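Local coordinates for protein catalase A (PDB 1A4E) that breaks down hydrogen peroxide to water and oxygen with a heme cofactor, probably protecting the cell from peroxide made by peroxisomal oxidases, at residues S60-Y65 with I299-N304; C90-S95 with F113-Y118; V312-F317 with H354-N359. All coordinates share one frame; numbering follows the deposited sequence.

Contact 1: S60-Y65 with I299-N304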
loop_
_atom_site.group_PDB
_atom_site.type_symbol
_atom_site.label_atom_id
_atom_site.label_comp_id
_atom_site.label_asym_id
_atom_site.label_seq_id
_atom_site.Cartn_x
_atom_site.Cartn_y
_atom_site.Cartn_z
ATOM N N SER B 60 21.231 -4.883 -12.501
ATOM C CA SER B 60 21.104 -5.215 -13.916
ATOM C C SER B 60 20.697 -6.673 -14.061
ATOM O O SER B 60 20.912 -7.466 -13.149
ATOM C CB SER B 60 22.427 -5.047 -14.628
ATOM O OG SER B 60 22.915 -3.719 -14.573
ATOM N N GLY B 61 20.142 -7.106 -15.187
ATOM C CA GLY B 61 19.771 -8.505 -15.316
ATOM C C GLY B 61 19.740 -9.002 -16.745
ATOM O O GLY B 61 19.818 -8.229 -17.694
ATOM N N ALA B 62 19.615 -10.320 -16.888
ATOM C CA ALA B 62 19.562 -10.987 -18.178
ATOM C C ALA B 62 19.061 -12.408 -17.999
ATOM O O ALA B 62 19.149 -12.972 -16.912
ATOM C CB ALA B 62 20.938 -11.075 -18.816
ATOM N N PHE B 63 18.477 -12.964 -19.062
ATOM C CA PHE B 63 17.999 -14.340 -19.099
ATOM C C PHE B 63 19.041 -15.223 -19.766
ATOM O O PHE B 63 19.891 -14.748 -20.518
ATOM C CB PHE B 63 16.695 -14.470 -19.900
ATOM C CG PHE B 63 15.516 -13.733 -19.281
ATOM C CD1 PHE B 63 14.747 -14.359 -18.291
ATOM C CD2 PHE B 63 15.203 -12.434 -19.705
ATOM C CE1 PHE B 63 13.666 -13.680 -17.719
ATOM C CE2 PHE B 63 14.121 -11.765 -19.127
ATOM C CZ PHE B 63 13.353 -12.388 -18.140
ATOM N N GLY B 64 18.963 -16.522 -19.478
ATOM C CA GLY B 64 19.852 -17.505 -20.060
ATOM C C GLY B 64 19.427 -18.899 -19.674
ATOM O O GLY B 64 18.238 -19.183 -19.556
ATOM N N TYR B 65 20.400 -19.789 -19.484
ATOM C CA TYR B 65 20.110 -21.156 -19.074
ATOM C C TYR B 65 21.256 -21.766 -18.282
ATOM O O TYR B 65 22.398 -21.313 -18.332
ATOM C CB TYR B 65 19.827 -22.052 -20.296
ATOM C CG TYR B 65 20.971 -22.187 -21.297
ATOM C CD1 TYR B 65 21.097 -21.276 -22.351
ATOM C CD2 TYR B 65 21.909 -23.220 -21.151
ATOM C CE1 TYR B 65 22.156 -21.389 -23.253
ATOM C CE2 TYR B 65 22.970 -23.337 -22.049
ATOM C CZ TYR B 65 23.084 -22.420 -23.091
ATOM O OH TYR B 65 24.134 -22.536 -23.973
ATOM N N ILE B 299 26.314 -21.838 -16.542
ATOM C CA ILE B 299 25.279 -20.825 -16.646
ATOM C C ILE B 299 25.716 -19.944 -17.816
ATOM O O ILE B 299 26.813 -19.392 -17.800
ATOM C CB ILE B 299 25.181 -20.005 -15.333
ATOM C CG1 ILE B 299 24.590 -20.894 -14.235
ATOM C CG2 ILE B 299 24.329 -18.746 -15.550
ATOM C CD1 ILE B 299 24.531 -20.238 -12.843
ATOM N N VAL B 300 24.905 -19.851 -18.878
ATOM C CA VAL B 300 25.168 -18.961 -20.005
ATOM C C VAL B 300 24.068 -17.899 -19.993
ATOM O O VAL B 300 22.893 -18.226 -19.836
ATOM C CB VAL B 300 25.120 -19.723 -21.360
ATOM C CG1 VAL B 300 25.493 -18.780 -22.502
ATOM C CG2 VAL B 300 26.079 -20.891 -21.340
ATOM N N LEU B 301 24.410 -16.615 -20.099
ATOM C CA LEU B 301 23.398 -15.575 -20.200
ATOM C C LEU B 301 23.421 -15.088 -21.642
ATOM O O LEU B 301 24.392 -14.505 -22.122
ATOM C CB LEU B 301 23.713 -14.438 -19.230
ATOM C CG LEU B 301 23.717 -14.754 -17.734
ATOM C CD1 LEU B 301 24.037 -13.485 -16.986
ATOM C CD2 LEU B 301 22.370 -15.293 -17.277
ATOM N N ASN B 302 22.325 -15.356 -22.353
ATOM C CA ASN B 302 22.261 -15.097 -23.779
ATOM C C ASN B 302 21.067 -14.287 -24.270
ATOM O O ASN B 302 20.827 -14.217 -25.480
ATOM C CB ASN B 302 22.298 -16.445 -24.499
ATOM C CG ASN B 302 21.103 -17.356 -24.238
ATOM O OD1 ASN B 302 20.222 -17.105 -23.412
ATOM N ND2 ASN B 302 21.067 -18.463 -24.972
ATOM N N GLU B 303 20.316 -13.666 -23.356
ATOM C CA GLU B 303 19.122 -12.924 -23.724
ATOM C C GLU B 303 18.891 -11.720 -22.828
ATOM O O GLU B 303 18.835 -11.815 -21.605
ATOM C CB GLU B 303 17.918 -13.846 -23.645
ATOM C CG GLU B 303 16.657 -13.281 -24.270
ATOM C CD GLU B 303 15.393 -14.069 -23.944
ATOM O OE1 GLU B 303 15.390 -15.293 -24.054
ATOM O OE2 GLU B 303 14.403 -13.444 -23.564
ATOM N N ASN B 304 18.787 -10.551 -23.454
ATOM C CA ASN B 304 18.461 -9.332 -22.744
ATOM C C ASN B 304 16.969 -9.230 -22.428
ATOM O O ASN B 304 16.140 -9.714 -23.204
ATOM C CB ASN B 304 18.889 -8.150 -23.584
ATOM C CG ASN B 304 20.376 -7.875 -23.488
ATOM O OD1 ASN B 304 20.985 -7.944 -22.419
ATOM N ND2 ASN B 304 20.994 -7.527 -24.613
HETATM O O HOH W 1 20.864 -6.798 -19.881
#
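Tyr65 and Val300 lie side by side on neighbouring antiparallel strands of the catalase beta-barrel, and the phenol ring rests against the valine. The tyrosine CG sits between the backbone N and the carbonyl carbon (chi1 61°), which folds the ring back over the partner strand. Beyond CB, CD1 and then CE1 run past the amide of Asn302, whose ND2 lies in the ring plane at the edge, 3.6 Å from Tyr65 CE1. Val300 CB stands over one face of the ring, 4.1 Å from the Tyr65 centroid, a CH-pi contact. CZ and then OH reach Val300 CG2, which is 3.7 Å from Tyr65 OH. Arg87 adds a cation-pi contact to the same ring.

The backbones are bonded in both directions at Tyr65 and Val300. At Phe63, Glu303 O accepts a 2.8 Å bond from Phe63 N, whereas Phe63 O faces both Glu303 N and, more weakly, Asn302 N, a classic beta bulge. With this backbone a CB on Gly64 would run into Val300 O, so glycine suits the place; Val300 O instead takes a CA-H...O contact of 3.1 Å from Gly64 CA. Past the bulge, a water lies within 2.8 Å of both Gly61 O and Asn304 OD1 and can bridge them.

Ala62 CB lies 4.3 Å from Leu301 CD1; the leucine also touches Thr92 and Phe94. The chemistry thus implies a join held chiefly by main-chain bonds, with Phe63, Tyr65, Val300 and Glu303 on one face, from buried Phe63 to exposed Glu303.

Contact 2: C90-S95 with F113-Y118; sequences CLTRFS and FATKFY. With HEM (protoporphyrin IX containing Fe), chain I.
Leu91 with Lys116 and Arg93 with Ala114 form the hydrogen-bonded pairs of two consecutive strands in the antiparallel beta-barrel that is the core of the catalase fold. Their backbone bonds are nearly uniform, Lys116 N to Leu91 O being the shortest at 2.8 Å. In the non-hydrogen-bonded pairs, between and beside them, the strands come closer, and CA-H...O contacts such as Thr92 CA to Ala114 O (3.1 Å) fill the gap.

On the face carrying Cys90, Thr92 and Phe94, a polar link sits among apolar groups: the hydroxyls Thr92 OG1 and Thr115 OG1 are hydrogen-bonded at 3.1 Å, and the bond gives each buried hydroxyl a partner, either being able to donate. Thr92 CG2 lies against Phe113 CD1 and Thr115 CG2 against Cys90 CB.

Aromatic contacts flank it. Phe94 and Phe113 make a T-shaped pair, ring planes 65° apart, in which Phe94 CE1 sits 3.7 Å above the centre of the Phe113 ring. Phe113 CG lies anti to the backbone N (chi1 -168°) and that of Phe94 anti to the carbonyl carbon, which lets both rings point the same way and still meet edge to face. At the other end, compact Cys90 offers its CB to Phe117 CD1.

The opposite face, toward the heme, carries Leu91, Ala114 and the charged Arg93 and Lys116. Lys116 NZ bonds Ala316 O and pairs with Asp125. Arg93 NH2 binds His56 O, and Ser95 OG bonds His56 ND1, which is likely to help fix the active-site His56. Arg93 also lies close to Arg53, a repulsion the propionate would probably offset. Bent at chi3 (82°), the Arg93 chain brings NE to the propionate oxygen O1D of the heme, 3.0 Å away, while NE to O2D and NH2 to O1D are weaker.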
loop_
_atom_site.group_PDB
_atom_site.type_symbol
_atom_site.label_atom_id
_atom_site.label_comp_id
_atom_site.label_asym_id
_atom_site.label_seq_id
_atom_site.Cartn_x
_atom_site.Cartn_y
_atom_site.Cartn_z
ATOM N N CYS B 90 16.889 -19.690 -16.888
ATOM C CA CYS B 90 17.128 -18.901 -15.702
ATOM C C CYS B 90 17.122 -17.400 -15.954
ATOM O O CYS B 90 17.133 -16.937 -17.097
ATOM C CB CYS B 90 18.464 -19.324 -15.096
ATOM S SG CYS B 90 19.930 -18.833 -16.033
ATOM N N LEU B 91 17.062 -16.631 -14.863
ATOM C CA LEU B 91 17.140 -15.181 -14.886
ATOM C C LEU B 91 18.151 -14.780 -13.826
ATOM O O LEU B 91 18.057 -15.209 -12.682
ATOM C CB LEU B 91 15.780 -14.534 -14.546
ATOM C CG LEU B 91 15.743 -13.045 -14.129
ATOM C CD1 LEU B 91 16.126 -12.121 -15.274
ATOM C CD2 LEU B 91 14.344 -12.723 -13.667
ATOM N N THR B 92 19.117 -13.931 -14.165
ATOM C CA THR B 92 20.108 -13.480 -13.208
ATOM C C THR B 92 19.998 -11.985 -13.013
ATOM O O THR B 92 19.831 -11.255 -13.992
ATOM C CB THR B 92 21.532 -13.842 -13.710
ATOM O OG1 THR B 92 21.605 -15.263 -13.784
ATOM C CG2 THR B 92 22.628 -13.339 -12.789
ATOM N N ARG B 93 20.042 -11.521 -11.759
ATOM C CA ARG B 93 20.146 -10.099 -11.501
ATOM C C ARG B 93 21.451 -9.911 -10.744
ATOM O O ARG B 93 21.748 -10.587 -9.756
ATOM C CB ARG B 93 18.990 -9.540 -10.630
ATOM C CG ARG B 93 18.915 -8.020 -10.845
ATOM C CD ARG B 93 17.760 -7.237 -10.222
ATOM N NE ARG B 93 18.084 -6.983 -8.849
ATOM C CZ ARG B 93 18.421 -5.797 -8.351
ATOM N NH1 ARG B 93 18.488 -4.658 -9.016
ATOM N NH2 ARG B 93 18.841 -5.795 -7.116
ATOM N N PHE B 94 22.281 -9.041 -11.320
ATOM C CA PHE B 94 23.533 -8.608 -10.723
ATOM C C PHE B 94 23.301 -7.265 -10.054
ATOM O O PHE B 94 22.478 -6.493 -10.532
ATOM C CB PHE B 94 24.581 -8.419 -11.770
ATOM C CG PHE B 94 24.939 -9.655 -12.563
ATOM C CD1 PHE B 94 25.696 -10.668 -11.968
ATOM C CD2 PHE B 94 24.553 -9.747 -13.897
ATOM C CE1 PHE B 94 26.079 -11.777 -12.721
ATOM C CE2 PHE B 94 24.943 -10.861 -14.638
ATOM C CZ PHE B 94 25.703 -11.873 -14.055
ATOM N N SER B 95 24.013 -6.910 -8.984
ATOM C CA SER B 95 23.753 -5.660 -8.285
ATOM C C SER B 95 24.871 -5.208 -7.367
ATOM O O SER B 95 25.822 -5.941 -7.128
ATOM C CB SER B 95 22.492 -5.809 -7.449
ATOM O OG SER B 95 22.624 -6.923 -6.587
ATOM N N PHE B 113 24.658 -11.665 -7.141
ATOM C CA PHE B 113 24.631 -12.606 -8.245
ATOM C C PHE B 113 23.515 -13.576 -7.858
ATOM O O PHE B 113 23.726 -14.647 -7.281
ATOM C CB PHE B 113 26.015 -13.293 -8.342
ATOM C CG PHE B 113 26.320 -14.107 -9.603
ATOM C CD1 PHE B 113 25.323 -14.792 -10.319
ATOM C CD2 PHE B 113 27.648 -14.182 -10.044
ATOM C CE1 PHE B 113 25.653 -15.539 -11.453
ATOM C CE2 PHE B 113 27.972 -14.933 -11.174
ATOM C CZ PHE B 113 26.976 -15.609 -11.879
ATOM N N ALA B 114 22.292 -13.123 -8.163
ATOM C CA ALA B 114 21.075 -13.864 -7.866
ATOM C C ALA B 114 20.538 -14.548 -9.108
ATOM O O ALA B 114 20.330 -13.885 -10.122
ATOM C CB ALA B 114 20.014 -12.917 -7.336
ATOM N N THR B 115 20.314 -15.865 -9.072
ATOM C CA THR B 115 19.808 -16.571 -10.243
ATOM C C THR B 115 18.547 -17.352 -9.882
ATOM O O THR B 115 18.470 -18.013 -8.847
ATOM C CB THR B 115 20.905 -17.522 -10.794
ATOM O OG1 THR B 115 22.046 -16.715 -11.047
ATOM C CG2 THR B 115 20.536 -18.201 -12.091
ATOM N N LYS B 116 17.532 -17.213 -10.742
ATOM C CA LYS B 116 16.258 -17.893 -10.612
ATOM C C LYS B 116 16.202 -18.961 -11.686
ATOM O O LYS B 116 16.366 -18.656 -12.859
ATOM C CB LYS B 116 15.118 -16.916 -10.820
ATOM C CG LYS B 116 13.732 -17.553 -10.738
ATOM C CD LYS B 116 12.628 -16.520 -10.916
ATOM C CE LYS B 116 12.724 -15.436 -9.862
ATOM N NZ LYS B 116 12.511 -16.009 -8.552
ATOM N N PHE B 117 15.957 -20.205 -11.298
ATOM C CA PHE B 117 15.901 -21.325 -12.213
ATOM C C PHE B 117 14.459 -21.781 -12.252
ATOM O O PHE B 117 13.837 -22.011 -11.215
ATOM C CB PHE B 117 16.767 -22.481 -11.723
ATOM C CG PHE B 117 18.241 -22.155 -11.551
ATOM C CD1 PHE B 117 19.097 -22.192 -12.658
ATOM C CD2 PHE B 117 18.739 -21.838 -10.282
ATOM C CE1 PHE B 117 20.451 -21.913 -12.492
ATOM C CE2 PHE B 117 20.093 -21.561 -10.128
ATOM C CZ PHE B 117 20.949 -21.598 -11.229
ATOM N N TYR B 118 13.925 -21.918 -13.458
ATOM C CA TYR B 118 12.551 -22.331 -13.649
ATOM C C TYR B 118 12.547 -23.829 -13.842
ATOM O O TYR B 118 12.513 -24.318 -14.976
ATOM C CB TYR B 118 11.975 -21.636 -14.882
ATOM C CG TYR B 118 11.983 -20.123 -14.772
ATOM C CD1 TYR B 118 11.012 -19.459 -14.016
ATOM C CD2 TYR B 118 12.973 -19.394 -15.434
ATOM C CE1 TYR B 118 11.031 -18.066 -13.925
ATOM C CE2 TYR B 118 13.000 -18.004 -15.344
ATOM C CZ TYR B 118 12.026 -17.353 -14.591
ATOM O OH TYR B 118 12.046 -15.982 -14.505
HETATM C CHA HEM I . 18.898 -8.780 -1.262
HETATM C CHB HEM I . 18.101 -9.539 3.407
HETATM C CHC HEM I . 22.419 -11.569 3.789
HETATM C CHD HEM I . 22.705 -11.724 -1.010
HETATM C C1A HEM I . 18.376 -8.665 0.014
HETATM C C2A HEM I . 17.052 -8.148 0.302
HETATM C C3A HEM I . 16.791 -8.441 1.599
HETATM C C4A HEM I . 17.967 -9.102 2.110
HETATM C CMA HEM I . 15.499 -8.210 2.369
HETATM C CAA HEM I . 16.112 -7.483 -0.688
HETATM C CBA HEM I . 15.061 -8.484 -1.113
HETATM C CGA HEM I . 14.033 -7.954 -2.087
HETATM O O1A HEM I . 13.450 -6.893 -1.871
HETATM O O2A HEM I . 13.803 -8.637 -3.072
HETATM C C1B HEM I . 19.205 -10.189 3.914
HETATM C C2B HEM I . 19.362 -10.535 5.306
HETATM C C3B HEM I . 20.641 -11.021 5.452
HETATM C C4B HEM I . 21.220 -10.980 4.117
HETATM C CMB HEM I . 18.266 -10.335 6.348
HETATM C CAB HEM I . 21.321 -11.466 6.592
HETATM C CBB HEM I . 20.761 -11.783 7.915
HETATM C C1C HEM I . 22.869 -11.818 2.508
HETATM C C2C HEM I . 23.964 -12.710 2.201
HETATM C C3C HEM I . 24.013 -12.816 0.841
HETATM C C4C HEM I . 22.949 -11.970 0.331
HETATM C CMC HEM I . 24.828 -13.417 3.242
HETATM C CAC HEM I . 24.853 -13.607 0.071
HETATM C CBC HEM I . 24.915 -15.048 0.190
HETATM C C1D HEM I . 21.700 -10.913 -1.501
HETATM C C2D HEM I . 21.476 -10.645 -2.900
HETATM C C3D HEM I . 20.427 -9.797 -2.960
HETATM C C4D HEM I . 19.997 -9.553 -1.610
HETATM C CMD HEM I . 22.245 -11.218 -4.082
HETATM C CAD HEM I . 19.844 -9.170 -4.212
HETATM C CBD HEM I . 18.747 -9.976 -4.869
HETATM C CGD HEM I . 18.287 -9.287 -6.140
HETATM O O1D HEM I . 19.091 -9.108 -7.044
HETATM O O2D HEM I . 17.125 -8.909 -6.236
HETATM N NA HEM I . 18.920 -9.276 1.129
HETATM N NB HEM I . 20.332 -10.486 3.184
HETATM N NC HEM I . 22.223 -11.404 1.363
HETATM N ND HEM I . 20.778 -10.252 -0.712
HETATM FE FE HEM I . 20.586 -10.317 1.241
#

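Contact 3: V312-F317 with H354-N359. With HEM (protoporphyrin IX containing Fe), chain I.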
loop_
_atom_site.group_PDB
_atom_site.type_symbol
_atom_site.label_atom_id
_atom_site.label_comp_id
_atom_site.label_asym_id
_atom_site.label_seq_id
_atom_site.Cartn_x
_atom_site.Cartn_y
_atom_site.Cartn_z
ATOM N N VAL B 312 13.167 -7.136 -14.471
ATOM C CA VAL B 312 14.321 -7.085 -13.587
ATOM C C VAL B 312 13.950 -6.398 -12.280
ATOM O O VAL B 312 14.185 -6.930 -11.192
ATOM C CB VAL B 312 15.481 -6.332 -14.300
ATOM C CG1 VAL B 312 16.731 -6.323 -13.444
ATOM C CG2 VAL B 312 15.826 -7.037 -15.594
ATOM N N GLU B 313 13.342 -5.218 -12.376
ATOM C CA GLU B 313 12.955 -4.481 -11.191
ATOM C C GLU B 313 11.853 -5.193 -10.415
ATOM O O GLU B 313 11.858 -5.191 -9.184
ATOM C CB GLU B 313 12.522 -3.082 -11.618
ATOM C CG GLU B 313 12.344 -2.103 -10.461
ATOM C CD GLU B 313 13.589 -1.815 -9.623
ATOM O OE1 GLU B 313 14.718 -1.914 -10.103
ATOM O OE2 GLU B 313 13.422 -1.452 -8.468
ATOM N N GLN B 314 10.921 -5.850 -11.111
ATOM C CA GLN B 314 9.885 -6.612 -10.438
ATOM C C GLN B 314 10.290 -8.036 -10.052
ATOM O O GLN B 314 9.502 -8.769 -9.444
ATOM C CB GLN B 314 8.650 -6.673 -11.315
ATOM C CG GLN B 314 7.916 -5.346 -11.359
ATOM C CD GLN B 314 6.490 -5.478 -11.864
ATOM O OE1 GLN B 314 5.542 -5.007 -11.232
ATOM N NE2 GLN B 314 6.289 -6.126 -13.007
ATOM N N ALA B 315 11.523 -8.449 -10.378
ATOM C CA ALA B 315 11.997 -9.788 -10.069
ATOM C C ALA B 315 12.211 -9.959 -8.575
ATOM O O ALA B 315 12.749 -9.088 -7.894
ATOM C CB ALA B 315 13.308 -10.045 -10.779
ATOM N N ALA B 316 11.752 -11.107 -8.082
ATOM C CA ALA B 316 11.819 -11.442 -6.670
ATOM C C ALA B 316 12.636 -12.705 -6.464
ATOM O O ALA B 316 12.297 -13.764 -6.980
ATOM C CB ALA B 316 10.429 -11.685 -6.125
ATOM N N PHE B 317 13.714 -12.588 -5.691
ATOM C CA PHE B 317 14.637 -13.684 -5.405
ATOM C C PHE B 317 14.651 -13.949 -3.907
ATOM O O PHE B 317 14.730 -13.005 -3.115
ATOM C CB PHE B 317 16.056 -13.340 -5.831
ATOM C CG PHE B 317 16.236 -13.054 -7.311
ATOM C CD1 PHE B 317 16.530 -14.093 -8.197
ATOM C CD2 PHE B 317 16.107 -11.749 -7.786
ATOM C CE1 PHE B 317 16.692 -13.822 -9.555
ATOM C CE2 PHE B 317 16.271 -11.489 -9.146
ATOM C CZ PHE B 317 16.563 -12.522 -10.031
ATOM N N HIS B 354 4.146 -13.338 -6.747
ATOM C CA HIS B 354 4.410 -14.577 -7.468
ATOM C C HIS B 354 3.609 -14.733 -8.749
ATOM O O HIS B 354 3.866 -15.635 -9.540
ATOM C CB HIS B 354 4.139 -15.776 -6.561
ATOM C CG HIS B 354 2.749 -15.811 -5.943
ATOM N ND1 HIS B 354 2.257 -15.001 -5.012
ATOM C CD2 HIS B 354 1.778 -16.734 -6.267
ATOM C CE1 HIS B 354 1.032 -15.394 -4.759
ATOM N NE2 HIS B 354 0.756 -16.436 -5.516
ATOM N N GLN B 355 2.628 -13.848 -8.954
ATOM C CA GLN B 355 1.846 -13.824 -10.179
ATOM C C GLN B 355 2.454 -12.922 -11.247
ATOM O O GLN B 355 2.018 -12.971 -12.398
ATOM C CB GLN B 355 0.423 -13.371 -9.876
ATOM C CG GLN B 355 -0.306 -14.404 -9.028
ATOM C CD GLN B 355 -1.805 -14.198 -8.979
ATOM O OE1 GLN B 355 -2.397 -13.568 -9.855
ATOM N NE2 GLN B 355 -2.457 -14.750 -7.957
ATOM N N ILE B 356 3.463 -12.101 -10.892
ATOM C CA ILE B 356 4.205 -11.292 -11.861
ATOM C C ILE B 356 4.969 -12.284 -12.742
ATOM O O ILE B 356 5.611 -13.177 -12.182
ATOM C CB ILE B 356 5.200 -10.340 -11.143
ATOM C CG1 ILE B 356 4.463 -9.362 -10.243
ATOM C CG2 ILE B 356 5.994 -9.564 -12.183
ATOM C CD1 ILE B 356 5.386 -8.443 -9.425
ATOM N N PRO B 357 4.889 -12.214 -14.092
ATOM C CA PRO B 357 5.457 -13.185 -15.027
ATOM C C PRO B 357 6.860 -13.733 -14.745
ATOM O O PRO B 357 7.043 -14.951 -14.751
ATOM C CB PRO B 357 5.340 -12.465 -16.351
ATOM C CG PRO B 357 4.001 -11.800 -16.210
ATOM C CD PRO B 357 4.095 -11.224 -14.814
ATOM N N VAL B 358 7.850 -12.878 -14.436
ATOM C CA VAL B 358 9.197 -13.348 -14.114
ATOM C C VAL B 358 9.289 -14.113 -12.805
ATOM O O VAL B 358 10.228 -14.884 -12.634
ATOM C CB VAL B 358 10.247 -12.194 -14.036
ATOM C CG1 VAL B 358 10.571 -11.833 -15.461
ATOM C CG2 VAL B 358 9.768 -10.969 -13.246
ATOM N N ASN B 359 8.360 -13.920 -11.855
ATOM C CA ASN B 359 8.355 -14.676 -10.602
ATOM C C ASN B 359 7.479 -15.918 -10.628
ATOM O O ASN B 359 7.499 -16.736 -9.713
ATOM C CB ASN B 359 7.892 -13.775 -9.470
ATOM C CG ASN B 359 8.841 -12.610 -9.339
ATOM O OD1 ASN B 359 10.027 -12.717 -9.664
ATOM N ND2 ASN B 359 8.329 -11.468 -8.892
HETATM C CHA HEM I . 18.898 -8.780 -1.262
HETATM C CHB HEM I . 18.101 -9.539 3.407
HETATM C CHC HEM I . 22.419 -11.569 3.789
HETATM C CHD HEM I . 22.705 -11.724 -1.010
HETATM C C1A HEM I . 18.376 -8.665 0.014
HETATM C C2A HEM I . 17.052 -8.148 0.302
HETATM C C3A HEM I . 16.791 -8.441 1.599
HETATM C C4A HEM I . 17.967 -9.102 2.110
HETATM C CMA HEM I . 15.499 -8.210 2.369
HETATM C CAA HEM I . 16.112 -7.483 -0.688
HETATM C CBA HEM I . 15.061 -8.484 -1.113
HETATM C CGA HEM I . 14.033 -7.954 -2.087
HETATM O O1A HEM I . 13.450 -6.893 -1.871
HETATM O O2A HEM I . 13.803 -8.637 -3.072
HETATM C C1B HEM I . 19.205 -10.189 3.914
HETATM C C2B HEM I . 19.362 -10.535 5.306
HETATM C C3B HEM I . 20.641 -11.021 5.452
HETATM C C4B HEM I . 21.220 -10.980 4.117
HETATM C CMB HEM I . 18.266 -10.335 6.348
HETATM C CAB HEM I . 21.321 -11.466 6.592
HETATM C CBB HEM I . 20.761 -11.783 7.915
HETATM C C1C HEM I . 22.869 -11.818 2.508
HETATM C C2C HEM I . 23.964 -12.710 2.201
HETATM C C3C HEM I . 24.013 -12.816 0.841
HETATM C C4C HEM I . 22.949 -11.970 0.331
HETATM C CMC HEM I . 24.828 -13.417 3.242
HETATM C CAC HEM I . 24.853 -13.607 0.071
HETATM C CBC HEM I . 24.915 -15.048 0.190
HETATM C C1D HEM I . 21.700 -10.913 -1.501
HETATM C C2D HEM I . 21.476 -10.645 -2.900
HETATM C C3D HEM I . 20.427 -9.797 -2.960
HETATM C C4D HEM I . 19.997 -9.553 -1.610
HETATM C CMD HEM I . 22.245 -11.218 -4.082
HETATM C CAD HEM I . 19.844 -9.170 -4.212
HETATM C CBD HEM I . 18.747 -9.976 -4.869
HETATM C CGD HEM I . 18.287 -9.287 -6.140
HETATM O O1D HEM I . 19.091 -9.108 -7.044
HETATM O O2D HEM I . 17.125 -8.909 -6.236
HETATM N NA HEM I . 18.920 -9.276 1.129
HETATM N NB HEM I . 20.332 -10.486 3.184
HETATM N NC HEM I . 22.223 -11.404 1.363
HETATM N ND HEM I . 20.778 -10.252 -0.712
HETATM FE FE HEM I . 20.586 -10.317 1.241
#
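Gln314, just past the end of helix 308-313, lies across Ile356 at about a right angle. The CG2 methyl of Ile356 is 3.5 Å from Gln314 NE2, and its CD1 lies against the amide carbon and OE1. A glutamine suits this place because its stem packs like a hydrocarbon while its amide works at an interface: NE2 bonds the carbonyl of Asn377 of the second subunit.

Gln314 O accepts a 3.0 Å bond from Asn359 ND2. Ala315 comes next, its CA 4.1 Å from Val358 CG2; the small Ala315 packs against Val358 and Leu91. Both segments lie beside the heme-bearing core of the catalase fold, and 354-359 lies early in the long connection, the wrapping loop of catalases, that follows the helix carrying the heme ligand Tyr341.

At Ala316 the backbone N-H donates to Asn359 OD1, Ala316 N lying 2.8 Å away and arriving 113° from the C=O bond. Asn359 thereby uses its amide much as a peptide would, one end giving to and the other taking from residues two apart. An alanine here would probably leave Ala316 N and Gln314 O without these buried partners and let the chain between them shift. Ala316 CB lies 3.5 Å from Asn359 ND2. Phe317 reaches the heme, with CD2 3.4 Å from its propionate oxygen O2D.

Overall arrangement
Contacts 1 and 2 belong to one antiparallel sheet, their centres about 8 Å apart. Strands 59-68 and 87-95 are neighbours, so the order across the barrel wall runs 294-303, 59-68, 87-95, 112-119. Along the chain, both segments of contact 2 fall between the two of contact 1; contact 3 follows, entered through helix 308-313 just after strand 294-303. Its centre is about 11 Å from that of contact 2 and about 15 Å from that of contact 1. Tyr118 OH bonds Val358 O, tying the barrel to the loop. Contacts 2 and 3, remote in sequence, meet the same heme propionate, while contact 1 extends the sheet, the Leu301 side chain staying about 12 Å from the heme.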